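Local coordinates for BT_4661 (Bacteroides thetaiotaomicron, PDB 4AK2), which binds heparin and heparan sulphate at the cell surface as a SusE-like glycan-binding protein, this chain being its ligand-binding domain, at residues G90-T95 with V111-S116. Sequence-based numbering, arbitrary orientation. Where two conformers were deposited one is given.
Sequences GMVMVT and VFFHFS
Gly-90 and Phe-113 exchange two backbone hydrogen bonds, Gly-90 N to Phe-113 O at 2.8 Å and Phe-113 N to Gly-90 O at 2.9 Å. Val-92 and Val-111 form the next hydrogen-bonded pair, and the bond from Val-92 N to Val-111 O is almost straight (175° at the hydrogen). Between these rungs, Met-91 and Phe-112 are a non-hydrogen-bonded pair, with longer CA-H...O contacts from Met-91 CA to Val-111 O and from Phe-112 CA to Gly-90 O.

On the face carrying Met-91, in the conformer described, one of two deposited, its extended chain, CG anti to the backbone N (chi1 174°), runs beside the Phe-112 ring. In that conformer Met-91 CG lies 3.9 Å from Phe-112 CE2, and SD sits obliquely, 5.1 Å from the centroid of the Phe-112 ring, as a Met-aromatic contact. Phe-273 meets that ring too, so an alanine in place of Phe-112 would probably open a gap beside the Met-91 thioether and take away the ring that Phe-273 meets.

On the other face the contacts are mainly apolar. Val-92 CG2 lies 3.8 Å from Val-111 CB and also reaches the edge of the Phe-113 ring at CE1. Val-94 CG2 crosses to Val-111 CG2 at 3.9 Å. Ile-79 and Ile-81 of strand 79-82 pack onto this layer, and Phe-28 of strand 27-30 touches Val-111 and Phe-113.

The arrangement, buried where the two segments touch, is an antiparallel beta hairpin, strands 89-98 and 105-115, forming the central pair of a four-stranded mixed sheet, between strands 27-30 and 56-63.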
ATOM      1  N   GLY A  90       4.990  -1.424  -5.440  1.00 14.34           N
ATOM      2  CA  GLY A  90       6.181  -0.879  -4.809  1.00 14.39           C
ATOM      3  C   GLY A  90       5.829   0.406  -4.080  1.00 12.44           C
ATOM      4  O   GLY A  90       4.730   1.003  -4.267  1.00 13.61           O
ATOM      5  N   MET A  91       6.748   0.906  -3.273  1.00 12.69           N
ATOM      6  CA  MET A  91       6.541   2.096  -2.448  0.66 11.54           C
ATOM      7  C   MET A  91       7.875   2.845  -2.334  1.00 12.81           C
ATOM      8  O   MET A  91       8.913   2.189  -2.077  1.00 14.20           O
ATOM      9  CB  MET A  91       6.042   1.671  -1.071  0.66 12.41           C
ATOM     10  CG  MET A  91       5.928   2.806  -0.077  0.66 13.14           C
ATOM     11  SD  MET A  91       5.632   2.124   1.572  0.66 14.00           S
ATOM     12  CE  MET A  91       5.487   3.649   2.497  0.66 15.72           C
ATOM     13  N   VAL A  92       7.868   4.148  -2.497  1.00 12.19           N
ATOM     14  CA  VAL A  92       8.992   5.013  -2.227  1.00 12.51           C
ATOM     15  C   VAL A  92       8.584   6.068  -1.203  1.00 12.59           C
ATOM     16  O   VAL A  92       7.385   6.397  -1.081  1.00 14.40           O
ATOM     17  CB  VAL A  92       9.602   5.688  -3.487  1.00 14.00           C
ATOM     18  CG1 VAL A  92       9.960   4.654  -4.556  1.00 16.70           C
ATOM     19  CG2 VAL A  92       8.633   6.711  -4.058  1.00 13.97           C
ATOM     20  N   MET A  93       9.516   6.646  -0.476  1.00 13.54           N
ATOM     21  CA  MET A  93       9.321   7.867   0.285  1.00 13.61           C
ATOM     22  C   MET A  93      10.049   9.002  -0.425  1.00 12.99           C
ATOM     23  O   MET A  93      11.266   8.901  -0.671  1.00 14.18           O
ATOM     24  CB  MET A  93       9.834   7.718   1.722  1.00 15.41           C
ATOM     25  CG  MET A  93       9.007   6.782   2.588  1.00 17.30           C
ATOM     26  SD  MET A  93       7.288   7.334   2.908  1.00 17.86           S
ATOM     27  CE  MET A  93       7.642   8.872   3.731  1.00 19.79           C
ATOM     28  N   VAL A  94       9.291  10.059  -0.772  1.00 13.12           N
ATOM     29  CA  VAL A  94       9.840  11.276  -1.367  1.00 13.55           C
ATOM     30  C   VAL A  94      10.021  12.322  -0.321  1.00 12.92           C
ATOM     31  O   VAL A  94       9.083  12.538   0.485  1.00 13.82           O
ATOM     32  CB  VAL A  94       8.988  11.795  -2.518  1.00 12.67           C
ATOM     33  CG1 VAL A  94       9.530  13.120  -3.031  1.00 13.74           C
ATOM     34  CG2 VAL A  94       8.921  10.747  -3.600  1.00 14.55           C
ATOM     35  N   THR A  95      11.225  12.907  -0.271  1.00 13.97           N
ATOM     36  CA  THR A  95      11.436  14.057   0.625  1.00 14.17           C
ATOM     37  C   THR A  95      11.681  15.293  -0.210  1.00 14.83           C
ATOM     38  O   THR A  95      12.496  15.258  -1.145  1.00 17.08           O
ATOM     39  CB  THR A  95      12.627  13.796   1.572  1.00 16.65           C
ATOM     40  OG1 THR A  95      12.334  12.637   2.348  1.00 17.20           O
ATOM     41  CG2 THR A  95      12.855  14.947   2.530  1.00 18.34           C
ATOM     42  N   VAL A 111       4.961   7.591  -2.199  1.00 11.22           N
ATOM     43  CA  VAL A 111       4.410   7.423  -3.523  1.00 11.44           C
ATOM     44  C   VAL A 111       4.361   5.934  -3.816  1.00 11.64           C
ATOM     45  O   VAL A 111       5.371   5.231  -3.571  1.00 13.14           O
ATOM     46  CB  VAL A 111       5.175   8.212  -4.613  1.00 12.40           C
ATOM     47  CG1 VAL A 111       4.544   8.009  -5.997  1.00 12.77           C
ATOM     48  CG2 VAL A 111       5.275   9.679  -4.233  1.00 14.06           C
ATOM     49  N   PHE A 112       3.278   5.429  -4.367  1.00 11.40           N
ATOM     50  CA  PHE A 112       3.058   4.031  -4.578  1.00 11.14           C
ATOM     51  C   PHE A 112       2.953   3.689  -6.048  1.00 11.02           C
ATOM     52  O   PHE A 112       2.527   4.518  -6.875  1.00 12.11           O
ATOM     53  CB  PHE A 112       1.779   3.611  -3.874  1.00 11.98           C
ATOM     54  CG  PHE A 112       1.781   3.843  -2.387  1.00 11.24           C
ATOM     55  CD1 PHE A 112       1.341   5.062  -1.864  1.00 11.66           C
ATOM     56  CD2 PHE A 112       2.104   2.830  -1.482  1.00 11.77           C
ATOM     57  CE1 PHE A 112       1.275   5.270  -0.504  1.00 12.05           C
ATOM     58  CE2 PHE A 112       2.063   3.051  -0.112  1.00 12.57           C
ATOM     59  CZ  PHE A 112       1.591   4.272   0.399  1.00 11.20           C
ATOM     60  N   PHE A 113       3.334   2.453  -6.365  1.00 12.23           N
ATOM     61  CA  PHE A 113       3.326   1.925  -7.727  1.00 12.41           C
ATOM     62  C   PHE A 113       2.711   0.565  -7.798  1.00 12.04           C
ATOM     63  O   PHE A 113       2.895  -0.231  -6.892  1.00 13.14           O
ATOM     64  CB  PHE A 113       4.768   1.866  -8.301  1.00 13.58           C
ATOM     65  CG  PHE A 113       5.385   3.207  -8.444  1.00 12.55           C
ATOM     66  CD1 PHE A 113       6.033   3.810  -7.357  1.00 13.70           C
ATOM     67  CD2 PHE A 113       5.331   3.887  -9.658  1.00 14.60           C
ATOM     68  CE1 PHE A 113       6.586   5.111  -7.467  1.00 14.36           C
ATOM     69  CE2 PHE A 113       5.871   5.184  -9.787  1.00 16.02           C
ATOM     70  CZ  PHE A 113       6.527   5.788  -8.698  1.00 14.40           C
ATOM     71  N   HIS A 114       1.974   0.300  -8.875  1.00 12.11           N
ATOM     72  CA  HIS A 114       1.439  -1.046  -9.131  1.00 12.28           C
ATOM     73  C   HIS A 114       1.772  -1.445 -10.522  1.00 12.62           C
ATOM     74  O   HIS A 114       1.428  -0.747 -11.492  1.00 14.61           O
ATOM     75  CB  HIS A 114      -0.100  -1.067  -8.993  1.00 11.89           C
ATOM     76  CG  HIS A 114      -0.704  -2.436  -9.319  1.00 12.43           C
ATOM     77  ND1 HIS A 114      -1.692  -2.624 -10.223  1.00 12.80           N
ATOM     78  CD2 HIS A 114      -0.368  -3.702  -8.837  1.00 13.88           C
ATOM     79  CE1 HIS A 114      -2.005  -3.931 -10.289  1.00 15.05           C
ATOM     80  NE2 HIS A 114      -1.185  -4.600  -9.461  1.00 13.84           N
ATOM     81  N   PHE A 115       2.463  -2.570 -10.682  1.00 15.26           N
ATOM     82  CA  PHE A 115       2.794  -3.127 -12.008  1.00 14.45           C
ATOM     83  C   PHE A 115       1.725  -4.185 -12.264  1.00 13.59           C
ATOM     84  O   PHE A 115       1.799  -5.293 -11.721  1.00 15.33           O
ATOM     85  CB  PHE A 115       4.219  -3.659 -12.053  1.00 15.50           C
ATOM     86  CG  PHE A 115       4.779  -3.899 -13.439  1.00 16.29           C
ATOM     87  CD1 PHE A 115       4.002  -3.844 -14.618  1.00 16.73           C
ATOM     88  CD2 PHE A 115       6.141  -4.174 -13.554  1.00 18.93           C
ATOM     89  CE1 PHE A 115       4.583  -4.052 -15.879  1.00 16.84           C
ATOM     90  CE2 PHE A 115       6.725  -4.399 -14.795  1.00 20.30           C
ATOM     91  CZ  PHE A 115       5.945  -4.334 -15.951  1.00 19.83           C
ATOM     92  N   SER A 116       0.730  -3.858 -13.073  1.00 14.86           N
ATOM     93  CA  SER A 116      -0.372  -4.782 -13.311  1.00 15.17           C
ATOM     94  C   SER A 116       0.027  -5.896 -14.287  1.00 15.53           C
ATOM     95  O   SER A 116       1.053  -5.796 -14.965  1.00 19.17           O
ATOM     96  CB  SER A 116      -1.594  -4.041 -13.834  1.00 15.87           C
ATOM     97  OG  SER A 116      -2.701  -4.907 -13.691  1.00 17.94           O
TER